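Local coordinates for protein 3,4-dihydroxybenzoate decarboxylase (Enterobacter cloacae, PDB 5NY5) that catalyses the decarboxylation of 3,4-dihydroxybenzoate, and can probably run in reverse to carboxylate catechols, with prenylated FMN and manganese as cofactors, at residues S157-T162 / K195-A200; G267-G272 / P302-K307; G432-Q437 / N453-K458. All coordinates share one frame; numbering follows the deposited sequence.

Interaction 1 of 3, residues S157-T162 / K195-A200; sequences SDPEDT and KKAEAA
D158 and K196 meet as a salt bridge, their side chains crossing at about a right angle. The lysine is extended beyond CG and reaches across from its helix. Its NZ lies 3.0 Å from D158 OD2, on the syn side and 18° out of the carboxylate plane. The other oxygen of the same carboxylate turns back on its own chain. D158 OD1 accepts from the backbone N of E160 at 2.7 Å, on the anti side, which makes an Asx turn. The carboxylate is thus gripped through both oxygens, which should fix its rotation. This turn belongs to the connection between the antiparallel strands 148-157 and 165-174, and the contact lays it against the last turns of helix 189-199. P159 brings CG to the helix, 4.0 Å from K196 CB and 4.1 Å from A197 CB. F193 and L204 also touch this proline. E160 crosses K196 at about a right angle too, with its CD 4.1 Å from the lysine CD. E160 OE1 stays 4.2 Å from K196 NZ, too far for a salt bridge. The D158 side chain is about 8 Å from those of H189 and D166, which bind manganese in another structure of this protein; the metal is absent here.

Interaction 2 of 3, residues G267-G272 / P302-K307; sequences GELLPG and PVIKVK
The carbonyl planes of E268 and K305 are met differently in the two bonds of their antiparallel hydrogen-bonded pair. K305 N comes to E268 O at 2.8 Å, in the plane of that carbonyl. E268 N approaches K305 O at 3.0 Å from above the carbonyl plane, 41° out of it. The third flat group is the E268 carboxylate. Its OE2 has the K307 methylene CE at 3.9 Å, while the lysine NZ stays 4.7 Å from E268 OE2. Beyond the pair, L270 N gives a nearly straight bond to V303 O at 3.1 Å.

Apolar contacts lie on the side of L269 and I304. There L269 CD2 packs on I304 CG1 at 3.6 Å and also touches P302 CB. I304 CG2 faces the CA of G267, and that CA lies 3.7 Å from V306 CA. On the side of E268 and K305 the chains are partly charged. L270, just past the paired residues, sets both methyls against K305 CB, its CD2 at 3.6 Å. K305 NZ finds a salt bridge with E179. Strands 204-210 and 179-182 continue the sheet beyond the two strands. The arrangement is antiparallel pairing of strands 263-269 and 303-311 within the Rift-related, FMN-binding-type domain. P302 is about 6 Å, side chain to side chain, from F183, which binds prenylated FMN when the cofactor is present.

Interaction 3 of 3, residues G432-Q437 / N453-K458; sequences GIRGHQ and NGISCK
R434 CG is anti to the backbone N (chi1 176°), and a bend at chi3 (-52°) places NE; the guanidinium ends beside I455 and N453. K458 instead runs extended beyond CG to the backbone of R434. Both belong to the antiparallel pairing of strands 427-434 and 455-462, in a mixed sheet of the UbiD C-terminal domain. G432 and I433 both face S456 in a G1 beta bulge. The bonds here are I433 N to S456 O at 3.0 Å and S456 N to I433 O at 2.9 Å. Beyond them G435 N gives a bond of 2.7 Å to G454 O.

I455 CG1 lies over one face of the guanidinium, 3.3 Å above its plane and offset toward the rim. R434 NH2 donates to N453 O at 3.1 Å, using a lone pair in the carbonyl plane, though the oxygen is 19° out of the guanidinium plane. NH1 binds E378 O of a second subunit, so this arginine joins the strand pair to the oligomer interface. K458 crosses I433 at about a right angle, and K458 CE lies 3.6 Å from I433 CG2. K458 NZ donates to R434 O at 3.0 Å and to L395 O as well. G454 packs close to R434 NH2 and Q437, at a positive phi that suits glycine. In the plane of the guanidinium, a water accepts from R434 NH2 at 3.0 Å and donates weakly to G454 O.

How the interactions relate
From the N terminus the three contacts follow in series; none nests in or crosses another. Interaction 1 closes the 32 residues between 162 and 195, bringing helix 189-199 back to the connection between strands 148-157 and 165-174. Interaction 2 closes the 29 residues between 272 and 302, joining two neighbouring strands of the same Rift-related domain. The two touch: E198 OE2 probably bonds G272 N at 2.7 Å, and E198 also packs on P271. Helix 189-199 is thereby tied to the chain just after strand 263-269. Interaction 3 closes a shorter loop of 15 residues in the C-terminal domain. Its nearest atoms are about 17 Å from interaction 2 and about 19 Å from interaction 1.

Interaction 1 of 3, residues S157-T162 / K195-A200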
ATOM      1  N   SER A 157      19.026  40.608  27.478  1.00 82.41           N
ATOM      2  CA  SER A 157      20.427  40.251  27.636  1.00 84.47           C
ATOM      3  C   SER A 157      20.581  39.268  28.786  1.00 86.97           C
ATOM      4  O   SER A 157      19.776  39.248  29.720  1.00 87.42           O
ATOM      5  CB  SER A 157      21.303  41.484  27.887  1.00 85.12           C
ATOM      6  OG  SER A 157      21.382  42.292  26.727  1.00 83.15           O
ATOM      7  N   ASP A 158      21.629  38.453  28.699  1.00 88.74           N
ATOM      8  CA  ASP A 158      21.937  37.490  29.747  1.00 91.46           C
ATOM      9  C   ASP A 158      22.115  38.214  31.078  1.00 93.19           C
ATOM     10  O   ASP A 158      22.919  39.154  31.163  1.00 93.69           O
ATOM     11  CB  ASP A 158      23.205  36.716  29.383  1.00 93.26           C
ATOM     12  CG  ASP A 158      23.449  35.507  30.275  1.00 96.06           C
ATOM     13  OD1 ASP A 158      23.202  35.579  31.496  1.00 97.57           O
ATOM     14  OD2 ASP A 158      23.910  34.475  29.745  1.00 96.91           O
ATOM     15  N   PRO A 159      21.394  37.819  32.130  1.00 94.27           N
ATOM     16  CA  PRO A 159      21.581  38.466  33.437  1.00 96.21           C
ATOM     17  C   PRO A 159      22.947  38.209  34.054  1.00 99.29           C
ATOM     18  O   PRO A 159      23.288  38.864  35.048  1.00101.05           O
ATOM     19  CB  PRO A 159      20.462  37.860  34.293  1.00 96.74           C
ATOM     20  CG  PRO A 159      20.176  36.545  33.649  1.00 96.33           C
ATOM     21  CD  PRO A 159      20.365  36.765  32.178  1.00 93.91           C
ATOM     22  N   GLU A 160      23.733  37.285  33.503  1.00100.15           N
ATOM     23  CA  GLU A 160      25.097  37.036  33.952  1.00105.74           C
ATOM     24  C   GLU A 160      26.133  37.649  33.019  1.00103.20           C
ATOM     25  O   GLU A 160      27.016  38.385  33.469  1.00104.46           O
ATOM     26  CB  GLU A 160      25.343  35.528  34.083  1.00105.57           C
ATOM     27  CG  GLU A 160      24.474  34.839  35.120  1.00108.80           C
ATOM     28  CD  GLU A 160      24.840  33.378  35.305  1.00113.41           C
ATOM     29  OE1 GLU A 160      25.654  32.863  34.510  1.00115.58           O
ATOM     30  OE2 GLU A 160      24.317  32.746  36.247  1.00114.19           O
ATOM     31  N   ASP A 161      26.040  37.362  31.722  1.00100.46           N
ATOM     32  CA  ASP A 161      26.974  37.863  30.716  1.00 99.85           C
ATOM     33  C   ASP A 161      26.195  38.783  29.781  1.00 96.45           C
ATOM     34  O   ASP A 161      25.717  38.353  28.729  1.00 94.48           O
ATOM     35  CB  ASP A 161      27.631  36.709  29.956  1.00100.69           C
ATOM     36  CG  ASP A 161      28.821  37.152  29.128  1.00100.95           C
ATOM     37  OD1 ASP A 161      28.946  38.363  28.850  1.00 99.70           O
ATOM     38  OD2 ASP A 161      29.635  36.285  28.749  1.00102.54           O
ATOM     39  N   THR A 162      26.094  40.061  30.160  1.00 95.96           N
ATOM     40  CA  THR A 162      25.317  41.027  29.390  1.00 95.96           C
ATOM     41  C   THR A 162      25.748  41.097  27.927  1.00 93.78           C
ATOM     42  O   THR A 162      24.948  41.498  27.073  1.00 91.32           O
ATOM     43  CB  THR A 162      25.426  42.408  30.044  1.00 93.36           C
ATOM     44  OG1 THR A 162      25.152  42.292  31.445  1.00 95.29           O
ATOM     45  CG2 THR A 162      24.430  43.384  29.431  1.00 90.51           C
ATOM     46  N   LYS A 195      15.490  31.850  32.836  1.00 94.31           N
ATOM     47  CA  LYS A 195      15.672  30.789  33.822  1.00 97.34           C
ATOM     48  C   LYS A 195      16.771  31.144  34.816  1.00 99.79           C
ATOM     49  O   LYS A 195      16.605  30.967  36.028  1.00101.95           O
ATOM     50  CB  LYS A 195      15.984  29.469  33.119  1.00 98.11           C
ATOM     51  CG  LYS A 195      14.784  28.550  32.953  1.00 97.79           C
ATOM     52  CD  LYS A 195      14.386  27.910  34.277  1.00100.42           C
ATOM     53  CE  LYS A 195      13.286  26.875  34.086  1.00100.46           C
ATOM     54  NZ  LYS A 195      13.040  26.086  35.326  1.00103.44           N
ATOM     55  N   LYS A 196      17.905  31.640  34.315  1.00 99.63           N
ATOM     56  CA  LYS A 196      18.987  32.063  35.198  1.00101.97           C
ATOM     57  C   LYS A 196      18.509  33.136  36.167  1.00101.99           C
ATOM     58  O   LYS A 196      18.804  33.086  37.366  1.00104.62           O
ATOM     59  CB  LYS A 196      20.168  32.578  34.375  1.00101.42           C
ATOM     60  CG  LYS A 196      20.774  31.556  33.433  1.00101.74           C
ATOM     61  CD  LYS A 196      21.946  32.155  32.673  1.00101.33           C
ATOM     62  CE  LYS A 196      22.560  31.150  31.714  1.00101.79           C
ATOM     63  NZ  LYS A 196      23.677  31.750  30.935  1.00101.42           N
ATOM     64  N   ALA A 197      17.760  34.116  35.661  1.00 99.22           N
ATOM     65  CA  ALA A 197      17.251  35.179  36.518  1.00 99.22           C
ATOM     66  C   ALA A 197      16.259  34.634  37.536  1.00100.55           C
ATOM     67  O   ALA A 197      16.324  34.966  38.726  1.00102.61           O
ATOM     68  CB  ALA A 197      16.610  36.274  35.665  1.00 96.02           C
ATOM     69  N   GLU A 198      15.335  33.782  37.087  1.00 99.55           N
ATOM     70  CA  GLU A 198      14.334  33.235  37.995  1.00100.80           C
ATOM     71  C   GLU A 198      14.962  32.331  39.047  1.00104.37           C
ATOM     72  O   GLU A 198      14.445  32.231  40.166  1.00106.18           O
ATOM     73  CB  GLU A 198      13.270  32.473  37.207  1.00 99.08           C
ATOM     74  CG  GLU A 198      12.101  32.000  38.051  1.00100.11           C
ATOM     75  CD  GLU A 198      10.981  31.411  37.225  1.00 98.27           C
ATOM     76  OE1 GLU A 198      11.264  30.865  36.138  1.00 97.14           O
ATOM     77  OE2 GLU A 198       9.814  31.499  37.661  1.00 98.06           O
ATOM     78  N   ALA A 199      16.072  31.669  38.712  1.00105.59           N
ATOM     79  CA  ALA A 199      16.734  30.801  39.679  1.00109.20           C
ATOM     80  C   ALA A 199      17.227  31.593  40.882  1.00111.31           C
ATOM     81  O   ALA A 199      17.110  31.141  42.026  1.00114.07           O
ATOM     82  CB  ALA A 199      17.892  30.059  39.012  1.00110.09           C
ATOM     83  N   ALA A 200      17.774  32.782  40.643  1.00110.18           N
ATOM     84  CA  ALA A 200      18.302  33.629  41.702  1.00112.17           C
ATOM     85  C   ALA A 200      17.236  34.502  42.350  1.00111.49           C
ATOM     86  O   ALA A 200      17.571  35.346  43.186  1.00112.95           O
ATOM     87  CB  ALA A 200      19.428  34.509  41.156  1.00111.55           C
TER

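Interaction 2 of 3, residues G267-G272 / P302-K307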
ATOM      1  N   GLY A 267       9.735  46.670  30.832  1.00 75.23           N
ATOM      2  CA  GLY A 267       9.216  45.859  31.910  1.00 76.42           C
ATOM      3  C   GLY A 267      10.214  44.807  32.338  1.00 77.46           C
ATOM      4  O   GLY A 267      11.334  44.732  31.829  1.00 77.32           O
ATOM      5  N   GLU A 268       9.787  43.985  33.291  1.00 78.63           N
ATOM      6  CA  GLU A 268      10.599  42.901  33.818  1.00 81.93           C
ATOM      7  C   GLU A 268       9.757  41.640  33.926  1.00 79.49           C
ATOM      8  O   GLU A 268       8.559  41.697  34.215  1.00 79.34           O
ATOM      9  CB  GLU A 268      11.185  43.254  35.191  1.00 84.58           C
ATOM     10  CG  GLU A 268      12.199  44.382  35.163  1.00 83.83           C
ATOM     11  CD  GLU A 268      12.568  44.867  36.548  1.00 86.00           C
ATOM     12  OE1 GLU A 268      13.376  45.814  36.652  1.00 86.88           O
ATOM     13  OE2 GLU A 268      12.049  44.303  37.534  1.00 87.36           O
ATOM     14  N   LEU A 269      10.397  40.500  33.686  1.00 79.45           N
ATOM     15  CA  LEU A 269       9.754  39.201  33.851  1.00 79.39           C
ATOM     16  C   LEU A 269       9.863  38.788  35.314  1.00 82.01           C
ATOM     17  O   LEU A 269      10.959  38.503  35.806  1.00 83.57           O
ATOM     18  CB  LEU A 269      10.396  38.171  32.928  1.00 78.29           C
ATOM     19  CG  LEU A 269      10.058  38.309  31.443  1.00 75.67           C
ATOM     20  CD1 LEU A 269      11.199  37.807  30.577  1.00 75.03           C
ATOM     21  CD2 LEU A 269       8.781  37.552  31.123  1.00 74.52           C
ATOM     22  N   LEU A 270       8.733  38.757  36.008  1.00 82.62           N
ATOM     23  CA  LEU A 270       8.740  38.500  37.443  1.00 85.27           C
ATOM     24  C   LEU A 270       8.943  37.013  37.714  1.00 86.08           C
ATOM     25  O   LEU A 270       8.216  36.183  37.159  1.00 84.80           O
ATOM     26  CB  LEU A 270       7.441  38.974  38.077  1.00 85.75           C
ATOM     27  CG  LEU A 270       7.043  40.420  37.792  1.00 84.94           C
ATOM     28  CD1 LEU A 270       5.787  40.785  38.563  1.00 85.84           C
ATOM     29  CD2 LEU A 270       8.184  41.363  38.136  1.00 86.09           C
ATOM     30  N   PRO A 271       9.905  36.643  38.556  1.00 88.29           N
ATOM     31  CA  PRO A 271      10.158  35.222  38.807  1.00 89.23           C
ATOM     32  C   PRO A 271       9.085  34.601  39.684  1.00 90.49           C
ATOM     33  O   PRO A 271       8.466  35.262  40.521  1.00 91.66           O
ATOM     34  CB  PRO A 271      11.516  35.221  39.522  1.00 91.51           C
ATOM     35  CG  PRO A 271      12.060  36.608  39.363  1.00 91.26           C
ATOM     36  CD  PRO A 271      10.879  37.504  39.241  1.00 90.07           C
ATOM     37  N   GLY A 272       8.869  33.305  39.480  1.00 90.33           N
ATOM     38  CA  GLY A 272       7.957  32.549  40.314  1.00 91.77           C
ATOM     39  C   GLY A 272       6.494  32.718  39.961  1.00 91.23           C
ATOM     40  O   GLY A 272       5.726  31.753  40.024  1.00 93.18           O
ATOM     41  N   PRO A 302       4.646  33.444  31.969  1.00 74.77           N
ATOM     42  CA  PRO A 302       5.391  34.433  32.754  1.00 76.13           C
ATOM     43  C   PRO A 302       4.816  35.828  32.565  1.00 75.37           C
ATOM     44  O   PRO A 302       4.368  36.194  31.476  1.00 73.41           O
ATOM     45  CB  PRO A 302       6.816  34.328  32.201  1.00 75.79           C
ATOM     46  CG  PRO A 302       6.652  33.756  30.841  1.00 73.63           C
ATOM     47  CD  PRO A 302       5.471  32.839  30.911  1.00 73.48           C
ATOM     48  N   VAL A 303       4.836  36.607  33.643  1.00 77.07           N
ATOM     49  CA  VAL A 303       4.219  37.928  33.681  1.00 76.79           C
ATOM     50  C   VAL A 303       5.294  38.985  33.475  1.00 76.73           C
ATOM     51  O   VAL A 303       6.367  38.918  34.088  1.00 78.17           O
ATOM     52  CB  VAL A 303       3.475  38.151  35.009  1.00 78.82           C
ATOM     53  CG1 VAL A 303       3.086  39.611  35.171  1.00 78.91           C
ATOM     54  CG2 VAL A 303       2.246  37.261  35.080  1.00 78.74           C
ATOM     55  N   ILE A 304       5.014  39.954  32.611  1.00 75.18           N
ATOM     56  CA  ILE A 304       5.855  41.132  32.446  1.00 75.23           C
ATOM     57  C   ILE A 304       5.240  42.266  33.252  1.00 76.36           C
ATOM     58  O   ILE A 304       4.094  42.661  33.011  1.00 75.64           O
ATOM     59  CB  ILE A 304       6.005  41.524  30.969  1.00 72.99           C
ATOM     60  CG1 ILE A 304       7.028  40.623  30.281  1.00 72.32           C
ATOM     61  CG2 ILE A 304       6.422  42.980  30.844  1.00 73.08           C
ATOM     62  CD1 ILE A 304       7.474  41.130  28.934  1.00 70.54           C
ATOM     63  N   LYS A 305       5.996  42.779  34.219  1.00 78.26           N
ATOM     64  CA  LYS A 305       5.591  43.930  35.017  1.00 79.55           C
ATOM     65  C   LYS A 305       6.221  45.167  34.390  1.00 78.90           C
ATOM     66  O   LYS A 305       7.440  45.346  34.453  1.00 79.54           O
ATOM     67  CB  LYS A 305       6.027  43.765  36.470  1.00 82.20           C
ATOM     68  CG  LYS A 305       5.420  44.765  37.437  1.00 83.79           C
ATOM     69  CD  LYS A 305       4.081  44.281  37.965  1.00 84.25           C
ATOM     70  CE  LYS A 305       3.647  45.086  39.178  1.00 86.44           C
ATOM     71  NZ  LYS A 305       2.371  44.590  39.760  1.00 87.16           N
ATOM     72  N   VAL A 306       5.394  46.012  33.775  1.00 78.58           N
ATOM     73  CA  VAL A 306       5.918  47.177  33.077  1.00 77.89           C
ATOM     74  C   VAL A 306       6.369  48.221  34.086  1.00 79.93           C
ATOM     75  O   VAL A 306       5.695  48.477  35.093  1.00 82.29           O
ATOM     76  CB  VAL A 306       4.866  47.745  32.107  1.00 80.53           C
ATOM     77  CG1 VAL A 306       3.574  48.041  32.834  1.00 82.91           C
ATOM     78  CG2 VAL A 306       5.389  49.000  31.425  1.00 81.09           C
ATOM     79  N   LYS A 307       7.535  48.812  33.835  1.00 79.32           N
ATOM     80  CA  LYS A 307       8.039  49.911  34.645  1.00 81.18           C
ATOM     81  C   LYS A 307       7.829  51.266  33.993  1.00 80.48           C
ATOM     82  O   LYS A 307       7.593  52.252  34.697  1.00 81.87           O
ATOM     83  CB  LYS A 307       9.531  49.717  34.935  1.00 82.35           C
ATOM     84  CG  LYS A 307       9.843  48.456  35.719  1.00 83.48           C
ATOM     85  CD  LYS A 307       9.078  48.429  37.028  1.00 85.32           C
ATOM     86  CE  LYS A 307       9.333  47.143  37.793  1.00 86.54           C
ATOM     87  NZ  LYS A 307       8.554  47.088  39.059  1.00 88.43           N
TER

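Interaction 3 of 3, residues G432-Q437 / N453-K458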
ATOM      1  N   GLY A 432       4.496   9.435  10.786  1.00 34.97           N
ATOM      2  CA  GLY A 432       5.142   9.488  12.081  1.00 35.50           C
ATOM      3  C   GLY A 432       6.216  10.538  12.261  1.00 35.88           C
ATOM      4  O   GLY A 432       7.077  10.375  13.128  1.00 36.39           O
ATOM      5  N   ILE A 433       6.192  11.617  11.487  1.00 35.74           N
ATOM      6  CA  ILE A 433       7.213  12.656  11.565  1.00 36.16           C
ATOM      7  C   ILE A 433       6.641  13.850  12.313  1.00 36.53           C
ATOM      8  O   ILE A 433       5.571  14.357  11.959  1.00 36.29           O
ATOM      9  CB  ILE A 433       7.695  13.067  10.165  1.00 35.95           C
ATOM     10  CG1 ILE A 433       7.963  11.830   9.312  1.00 35.46           C
ATOM     11  CG2 ILE A 433       8.952  13.907  10.270  1.00 39.64           C
ATOM     12  CD1 ILE A 433       9.058  10.950   9.853  1.00 35.81           C
ATOM     13  N   ARG A 434       7.350  14.305  13.345  1.00 37.22           N
ATOM     14  CA  ARG A 434       6.885  15.463  14.096  1.00 37.72           C
ATOM     15  C   ARG A 434       6.795  16.684  13.190  1.00 37.60           C
ATOM     16  O   ARG A 434       7.691  16.954  12.389  1.00 37.54           O
ATOM     17  CB  ARG A 434       7.808  15.761  15.277  1.00 38.61           C
ATOM     18  CG  ARG A 434       7.402  17.016  16.034  1.00 43.20           C
ATOM     19  CD  ARG A 434       7.828  16.974  17.481  1.00 40.16           C
ATOM     20  NE  ARG A 434       7.389  15.750  18.141  1.00 40.08           N
ATOM     21  CZ  ARG A 434       6.205  15.588  18.721  1.00 40.07           C
ATOM     22  NH1 ARG A 434       5.905  14.436  19.302  1.00 40.05           N
ATOM     23  NH2 ARG A 434       5.323  16.573  18.720  1.00 40.15           N
ATOM     24  N   GLY A 435       5.688  17.409  13.310  1.00 43.31           N
ATOM     25  CA  GLY A 435       5.446  18.573  12.485  1.00 40.60           C
ATOM     26  C   GLY A 435       5.227  19.829  13.295  1.00 42.75           C
ATOM     27  O   GLY A 435       6.154  20.621  13.487  1.00 54.20           O
ATOM     28  N   HIS A 436       4.005  20.023  13.783  1.00 38.41           N
ATOM     29  CA  HIS A 436       3.682  21.221  14.540  1.00 39.16           C
ATOM     30  C   HIS A 436       2.396  20.982  15.320  1.00 39.33           C
ATOM     31  O   HIS A 436       1.462  20.362  14.810  1.00 38.80           O
ATOM     32  CB  HIS A 436       3.536  22.435  13.619  1.00 39.18           C
ATOM     33  CG  HIS A 436       3.670  23.747  14.324  1.00 40.08           C
ATOM     34  ND1 HIS A 436       2.787  24.164  15.294  1.00 40.67           N
ATOM     35  CD2 HIS A 436       4.586  24.738  14.198  1.00 40.58           C
ATOM     36  CE1 HIS A 436       3.153  25.353  15.740  1.00 41.49           C
ATOM     37  NE2 HIS A 436       4.242  25.723  15.089  1.00 41.45           N
ATOM     38  N   GLN A 437       2.360  21.488  16.553  1.00 41.19           N
ATOM     39  CA  GLN A 437       1.219  21.267  17.432  1.00 41.14           C
ATOM     40  C   GLN A 437      -0.037  21.987  16.969  1.00 42.20           C
ATOM     41  O   GLN A 437      -1.140  21.559  17.320  1.00 46.93           O
ATOM     42  CB  GLN A 437       1.564  21.715  18.852  1.00 45.51           C
ATOM     43  CG  GLN A 437       2.651  20.897  19.517  1.00 52.76           C
ATOM     44  CD  GLN A 437       2.096  19.742  20.324  1.00 50.95           C
ATOM     45  OE1 GLN A 437       0.903  19.695  20.623  1.00 48.81           O
ATOM     46  NE2 GLN A 437       2.964  18.806  20.689  1.00 55.51           N
ATOM     47  N   ASN A 453       0.129  14.307  19.715  1.00 39.51           N
ATOM     48  CA  ASN A 453      -0.110  15.640  19.178  1.00 39.55           C
ATOM     49  C   ASN A 453       1.164  16.208  18.565  1.00 39.40           C
ATOM     50  O   ASN A 453       2.265  16.017  19.086  1.00 39.74           O
ATOM     51  CB  ASN A 453      -0.622  16.568  20.279  1.00 40.49           C
ATOM     52  CG  ASN A 453      -2.004  16.190  20.763  1.00 40.71           C
ATOM     53  OD1 ASN A 453      -2.777  15.575  20.035  1.00 40.14           O
ATOM     54  ND2 ASN A 453      -2.327  16.566  21.994  1.00 41.63           N
ATOM     55  N   GLY A 454       1.008  16.908  17.445  1.00 38.98           N
ATOM     56  CA  GLY A 454       2.129  17.511  16.764  1.00 38.87           C
ATOM     57  C   GLY A 454       2.895  16.587  15.848  1.00 38.19           C
ATOM     58  O   GLY A 454       3.895  17.016  15.263  1.00 41.78           O
ATOM     59  N   ILE A 455       2.468  15.336  15.712  1.00 37.74           N
ATOM     60  CA  ILE A 455       3.073  14.388  14.789  1.00 37.14           C
ATOM     61  C   ILE A 455       2.147  14.240  13.595  1.00 36.52           C
ATOM     62  O   ILE A 455       0.920  14.299  13.728  1.00 44.19           O
ATOM     63  CB  ILE A 455       3.340  13.027  15.464  1.00 37.18           C
ATOM     64  CG1 ILE A 455       4.125  13.229  16.760  1.00 37.97           C
ATOM     65  CG2 ILE A 455       4.091  12.096  14.525  1.00 36.68           C
ATOM     66  CD1 ILE A 455       4.374  11.963  17.523  1.00 38.16           C
ATOM     67  N   SER A 456       2.738  14.051  12.420  1.00 36.05           N
ATOM     68  CA  SER A 456       1.968  14.068  11.189  1.00 35.58           C
ATOM     69  C   SER A 456       2.513  13.050  10.203  1.00 35.10           C
ATOM     70  O   SER A 456       3.639  12.566  10.327  1.00 35.14           O
ATOM     71  CB  SER A 456       1.986  15.460  10.546  1.00 35.67           C
ATOM     72  OG  SER A 456       1.319  15.464   9.299  1.00 35.30           O
ATOM     73  N   CYS A 457       1.684  12.733   9.218  1.00 37.91           N
ATOM     74  CA  CYS A 457       2.157  12.160   7.972  1.00 37.58           C
ATOM     75  C   CYS A 457       2.530  13.312   7.051  1.00 45.71           C
ATOM     76  O   CYS A 457       1.766  14.271   6.908  1.00 45.70           O
ATOM     77  CB  CYS A 457       1.088  11.275   7.335  1.00 37.49           C
ATOM     78  SG  CYS A 457       1.536  10.573   5.741  1.00 37.12           S
ATOM     79  N   LYS A 458       3.714  13.238   6.461  1.00 34.30           N
ATOM     80  CA  LYS A 458       4.202  14.269   5.564  1.00 34.35           C
ATOM     81  C   LYS A 458       4.237  13.711   4.151  1.00 34.06           C
ATOM     82  O   LYS A 458       4.663  12.575   3.937  1.00 34.12           O
ATOM     83  CB  LYS A 458       5.583  14.756   6.001  1.00 34.67           C
ATOM     84  CG  LYS A 458       5.609  15.203   7.456  1.00 35.07           C
ATOM     85  CD  LYS A 458       6.826  16.046   7.784  1.00 35.54           C
ATOM     86  CE  LYS A 458       6.737  16.597   9.197  1.00 36.06           C
ATOM     87  NZ  LYS A 458       7.812  17.587   9.478  1.00 36.64           N
TER
HETATM   88  O   HOH W   1       5.136  19.279  17.366  1.00 43.04           O